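Local coordinates for protein probable transcriptional regulator WhiB7 (Mycobacterium tuberculosis, PDB 7KUG) that acts as a transcriptional regulator linked to antibiotic resistance, carries one [4Fe-4S] cluster and is probably redox-responsive, at residues Ala55-Ala60 against Glu69-Gly74; Val38-Cys43 against Trp63-Gly68. The protein carries 2 engineered substitutions. One frame throughout, in Å; residues are numbered along the deposited sequence.

Interaction 1 (Ala55-Ala60 against Glu69-Gly74); sequences AALQRA and EIFDQG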
# COMPACT_ATOMS: atom_id res chain seq x y z
N ALA A 55 -6.37 -9.86 9.01
CA ALA A 55 -6.37 -8.38 8.98
C ALA A 55 -6.68 -7.91 7.56
O ALA A 55 -7.45 -6.95 7.39
CB ALA A 55 -5.05 -7.84 9.46
N ALA A 56 -6.14 -8.58 6.54
CA ALA A 56 -6.37 -8.19 5.13
C ALA A 56 -7.85 -8.43 4.77
O ALA A 56 -8.43 -7.63 4.03
CB ALA A 56 -5.43 -8.93 4.21
N LEU A 57 -8.45 -9.49 5.31
CA LEU A 57 -9.89 -9.77 5.10
C LEU A 57 -10.72 -8.67 5.78
O LEU A 57 -11.71 -8.25 5.18
CB LEU A 57 -10.22 -11.16 5.67
CG LEU A 57 -9.80 -12.33 4.79
CD1 LEU A 57 -9.90 -13.64 5.55
CD2 LEU A 57 -10.64 -12.37 3.52
N GLN A 58 -10.34 -8.27 6.99
CA GLN A 58 -11.07 -7.24 7.78
C GLN A 58 -11.02 -5.92 7.00
O GLN A 58 -12.06 -5.25 6.90
CB GLN A 58 -10.45 -7.12 9.18
CG GLN A 58 -11.40 -6.52 10.21
CD GLN A 58 -11.15 -5.05 10.46
OE1 GLN A 58 -10.01 -4.59 10.49
NE2 GLN A 58 -12.22 -4.30 10.66
N ARG A 59 -9.87 -5.60 6.42
CA ARG A 59 -9.69 -4.33 5.67
C ARG A 59 -10.26 -4.45 4.26
O ARG A 59 -10.36 -3.42 3.57
CB ARG A 59 -8.21 -3.94 5.62
CG ARG A 59 -7.63 -3.53 6.97
CD ARG A 59 -6.26 -2.91 6.81
NE ARG A 59 -5.39 -3.72 5.99
CZ ARG A 59 -4.62 -4.71 6.43
NH1 ARG A 59 -4.58 -5.00 7.73
NH2 ARG A 59 -3.87 -5.39 5.58
N ALA A 60 -10.59 -5.67 3.80
CA ALA A 60 -11.08 -5.94 2.44
C ALA A 60 -10.05 -5.44 1.41
O ALA A 60 -10.40 -4.66 0.52
CB ALA A 60 -12.45 -5.30 2.25
N GLU A 69 -2.49 -15.76 0.56
CA GLU A 69 -3.67 -15.85 -0.35
C GLU A 69 -3.72 -14.65 -1.30
O GLU A 69 -3.35 -13.52 -0.91
CB GLU A 69 -4.96 -15.93 0.47
CG GLU A 69 -5.04 -17.17 1.36
CD GLU A 69 -5.05 -18.50 0.64
OE1 GLU A 69 -5.36 -18.54 -0.58
OE2 GLU A 69 -4.77 -19.52 1.31
N ILE A 70 -4.22 -14.86 -2.52
CA ILE A 70 -4.47 -13.76 -3.49
C ILE A 70 -5.80 -13.10 -3.15
O ILE A 70 -6.81 -13.82 -3.06
CB ILE A 70 -4.46 -14.29 -4.94
CG1 ILE A 70 -3.08 -14.84 -5.30
CG2 ILE A 70 -4.94 -13.22 -5.91
CD1 ILE A 70 -3.14 -15.89 -6.38
N PHE A 71 -5.80 -11.77 -3.06
CA PHE A 71 -7.03 -10.97 -2.82
C PHE A 71 -7.54 -10.35 -4.11
O PHE A 71 -6.77 -9.99 -5.01
CB PHE A 71 -6.76 -9.91 -1.77
CG PHE A 71 -6.82 -10.43 -0.36
CD1 PHE A 71 -5.90 -11.36 0.09
CD2 PHE A 71 -7.79 -9.98 0.52
CE1 PHE A 71 -5.97 -11.86 1.38
CE2 PHE A 71 -7.85 -10.46 1.82
CZ PHE A 71 -6.93 -11.39 2.25
N ASP A 72 -8.87 -10.22 -4.16
CA ASP A 72 -9.60 -9.56 -5.27
C ASP A 72 -10.85 -8.92 -4.65
O ASP A 72 -11.74 -9.67 -4.24
CB ASP A 72 -9.93 -10.57 -6.37
CG ASP A 72 -10.64 -9.97 -7.57
OD1 ASP A 72 -10.73 -8.71 -7.61
OD2 ASP A 72 -11.09 -10.75 -8.43
N GLN A 73 -10.87 -7.60 -4.51
CA GLN A 73 -11.99 -6.83 -3.91
C GLN A 73 -12.35 -7.39 -2.53
O GLN A 73 -13.54 -7.51 -2.24
CB GLN A 73 -13.21 -6.91 -4.83
CG GLN A 73 -12.89 -6.52 -6.26
CD GLN A 73 -12.60 -5.04 -6.39
OE1 GLN A 73 -12.90 -4.25 -5.50
NE2 GLN A 73 -12.05 -4.67 -7.54
N GLY A 74 -11.35 -7.71 -1.71
CA GLY A 74 -11.54 -8.20 -0.33
C GLY A 74 -11.92 -9.67 -0.27
O GLY A 74 -12.09 -10.16 0.86
O HOH W 1 -13.08 -8.91 3.00
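Phe71 reaches from strand 69-72 to Ala56 and Leu57 in the last turn of helix 49-59, joining the three-stranded antiparallel sheet to the helix just where a Schellman motif ends it. The CB of Phe71 points at the helix, and chi1 of -81° places CG anti to the carbonyl carbon. The atoms that touch the helix are those at the far end of the ring, CE1, CE2 and CZ. CD1 packs on the indole of Trp66, whose ring meets that of Phe71 edge-to-face. CE1 lies 4.1 Å from the CB of Ala56, and at the tip CZ comes to 3.5 Å from this same methyl, which approaches the ring obliquely. Phe71 CE2 is 3.6 Å from Ala56 C, while the CA of Leu57 sits in the ring plane at the edge. The Leu57 side chain crosses Phe71 at about a right angle, its CG 3.9 Å from Phe71 CZ and its CD2 3.8 Å from Phe71 CE2. Ile76, on the neighbouring strand, also touches both side chains. Further along, Ala60 takes positive phi as the C-prime residue, with a hydrogen bond from Glu61 N to Ala56 O and a weak one from Ala60 N to Leu57 O. The turned chain meets Gly74, Ala60 C lying 3.6 Å from Gly74 CA. One water bridges the two segments, donating to Leu57 O and to Gly74 O, each at 2.7 Å.

Interaction 2 (Val38-Cys43 against Trp63-Gly68); sequences VAKTMC and WGVWGG. Engineered in segment 38-43: Met42 (natural residue Leu). With SF4 (iron/sulfur cluster), chain E.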
# COMPACT_ATOMS: atom_id res chain seq x y z
N VAL A 38 4.52 -17.42 -6.60
CA VAL A 38 5.81 -17.21 -5.87
C VAL A 38 5.52 -16.49 -4.54
O VAL A 38 5.95 -16.98 -3.48
CB VAL A 38 6.84 -16.47 -6.73
CG1 VAL A 38 8.03 -16.00 -5.91
CG2 VAL A 38 7.32 -17.32 -7.90
N ALA A 39 4.78 -15.38 -4.57
CA ALA A 39 4.49 -14.59 -3.35
C ALA A 39 3.71 -15.46 -2.35
O ALA A 39 4.04 -15.44 -1.15
CB ALA A 39 3.73 -13.33 -3.71
N LYS A 40 2.71 -16.20 -2.83
CA LYS A 40 1.92 -17.11 -1.96
C LYS A 40 2.87 -18.08 -1.25
O LYS A 40 2.65 -18.39 -0.06
CB LYS A 40 0.89 -17.89 -2.76
CG LYS A 40 -0.36 -17.11 -3.12
CD LYS A 40 -1.36 -17.95 -3.86
CE LYS A 40 -1.98 -19.02 -2.99
NZ LYS A 40 -3.13 -19.64 -3.67
N THR A 41 3.90 -18.57 -1.95
CA THR A 41 4.81 -19.59 -1.40
C THR A 41 5.70 -18.93 -0.34
O THR A 41 5.96 -19.55 0.72
CB THR A 41 5.61 -20.28 -2.51
OG1 THR A 41 4.66 -20.89 -3.38
CG2 THR A 41 6.57 -21.32 -1.99
N MSE A 42 6.15 -17.71 -0.60
CA MSE A 42 6.98 -16.96 0.37
C MSE A 42 6.25 -16.87 1.71
O MSE A 42 6.91 -17.01 2.73
CB MSE A 42 7.29 -15.54 -0.14
CG MSE A 42 8.10 -15.52 -1.40
SE MSE A 42 9.96 -15.95 -1.11
CE MSE A 42 10.63 -14.20 -0.49
N CYS A 43 4.94 -16.58 1.69
CA CYS A 43 4.16 -16.31 2.92
C CYS A 43 4.06 -17.57 3.79
O CYS A 43 3.77 -17.43 4.98
CB CYS A 43 2.74 -15.85 2.58
SG CYS A 43 2.62 -14.18 1.91
N TRP A 63 -6.46 -6.12 -3.70
CA TRP A 63 -5.54 -6.94 -4.51
C TRP A 63 -4.31 -7.29 -3.68
O TRP A 63 -4.22 -6.83 -2.54
CB TRP A 63 -5.18 -6.27 -5.85
CG TRP A 63 -4.15 -5.18 -5.81
CD1 TRP A 63 -3.93 -4.27 -4.82
CD2 TRP A 63 -3.22 -4.85 -6.86
NE1 TRP A 63 -2.92 -3.41 -5.17
CE2 TRP A 63 -2.47 -3.74 -6.42
CE3 TRP A 63 -2.94 -5.39 -8.12
CZ2 TRP A 63 -1.47 -3.16 -7.19
CZ3 TRP A 63 -1.95 -4.82 -8.89
CH2 TRP A 63 -1.22 -3.73 -8.43
N GLY A 64 -3.44 -8.11 -4.27
CA GLY A 64 -2.14 -8.47 -3.70
C GLY A 64 -2.23 -9.78 -2.93
O GLY A 64 -3.35 -10.33 -2.72
N VAL A 65 -1.07 -10.26 -2.51
CA VAL A 65 -0.96 -11.50 -1.70
C VAL A 65 -0.79 -11.10 -0.25
O VAL A 65 0.14 -10.35 0.09
CB VAL A 65 0.16 -12.42 -2.22
CG1 VAL A 65 0.43 -13.57 -1.25
CG2 VAL A 65 -0.20 -12.95 -3.60
N TRP A 66 -1.67 -11.60 0.59
CA TRP A 66 -1.68 -11.33 2.04
C TRP A 66 -1.92 -12.68 2.71
O TRP A 66 -2.83 -13.38 2.26
CB TRP A 66 -2.79 -10.34 2.42
CG TRP A 66 -2.83 -9.07 1.65
CD1 TRP A 66 -3.29 -8.91 0.37
CD2 TRP A 66 -2.43 -7.76 2.10
NE1 TRP A 66 -3.19 -7.60 -0.00
CE2 TRP A 66 -2.68 -6.87 1.03
CE3 TRP A 66 -1.91 -7.26 3.29
CZ2 TRP A 66 -2.40 -5.51 1.13
CZ3 TRP A 66 -1.65 -5.91 3.39
CH2 TRP A 66 -1.89 -5.05 2.32
N GLY A 67 -1.15 -13.01 3.75
CA GLY A 67 -1.34 -14.26 4.50
C GLY A 67 -1.32 -15.47 3.57
O GLY A 67 -2.03 -16.44 3.85
N GLY A 68 -0.57 -15.37 2.47
CA GLY A 68 -0.36 -16.46 1.50
C GLY A 68 -1.57 -16.72 0.64
O GLY A 68 -1.65 -17.80 0.05
FE1 SF4 E . 3.78 -12.56 6.33
FE2 SF4 E . 4.22 -10.53 4.58
FE3 SF4 E . 1.67 -11.12 5.46
FE4 SF4 E . 2.98 -12.82 3.73
S1 SF4 E . 2.39 -10.70 3.43
S2 SF4 E . 1.86 -13.32 5.54
S3 SF4 E . 5.01 -12.63 4.48
S4 SF4 E . 3.36 -10.42 6.60
O HOH W 2 0.23 -19.66 0.54
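The glycine-rich GVWGG turn of the WhiB family, Gly64-Gly68, packs on residues 39-43 of cluster-binding helix 33-43, with Gly68 against Cys43 and Val65 against Ala39. Cys43 is an iron ligand: with SG anti to its own carbonyl carbon (chi1 -72°), the thiolate binds FE4 of the [4Fe-4S] cluster at 2.3 Å. The CB of Cys43 abuts Gly68 CA at 3.3 Å, a close fit against a residue with positive phi and no side chain. Gly67, also at positive phi, brings its CA to 3.5 Å from the cluster sulfide S2. Val65 covers the helix flank with its two methyls: CG2 rests 3.9 Å from Ala39 CB, whereas CG1 is turned to the thiolate, 3.9 Å from Cys43 SG. The Lys40 chain runs past Gly68 O, and the bend at chi3 (69°) brings CE to 3.3 Å from that oxygen; its NZ forms a weak, long ion pair with Glu69. A water donates to both Lys40 O and Gly68 O, linking helix and turn. Within the 63-68 segment, Trp66 NE1 donates a nearly straight bond (168°) to Trp63 O, 2.8 Å away and close to the indole plane. Trp63 and Trp66 both also meet another protein chain. Cys43, with Cys20, Cys46 and Cys52 (assigned by similarity), and the glycine turn beside the cluster make the iron-sulfur site characteristic of Wbl proteins.

How the interactions relate
The two contacts alternate along the chain, in the order 38-43, 55-60, 63-68, 69-74, and their centres are 11 Å apart. Consecutive helices 33-43 and 49-59 each supply one side, and neighbouring antiparallel strands 65-66 and 69-72 the other, so one small sheet meets both helices. Interaction 2 is the buried, cluster-side contact; interaction 1 is partly buried, at the far end of helix 49-59. They touch directly: Phe71 N probably bonds to Gly64 O, and Trp66 packs on Ala56 and Arg59. Through Trp66, the strand that leads into the glycine turn beside the cluster also touches the C-terminal turn of helix 49-59.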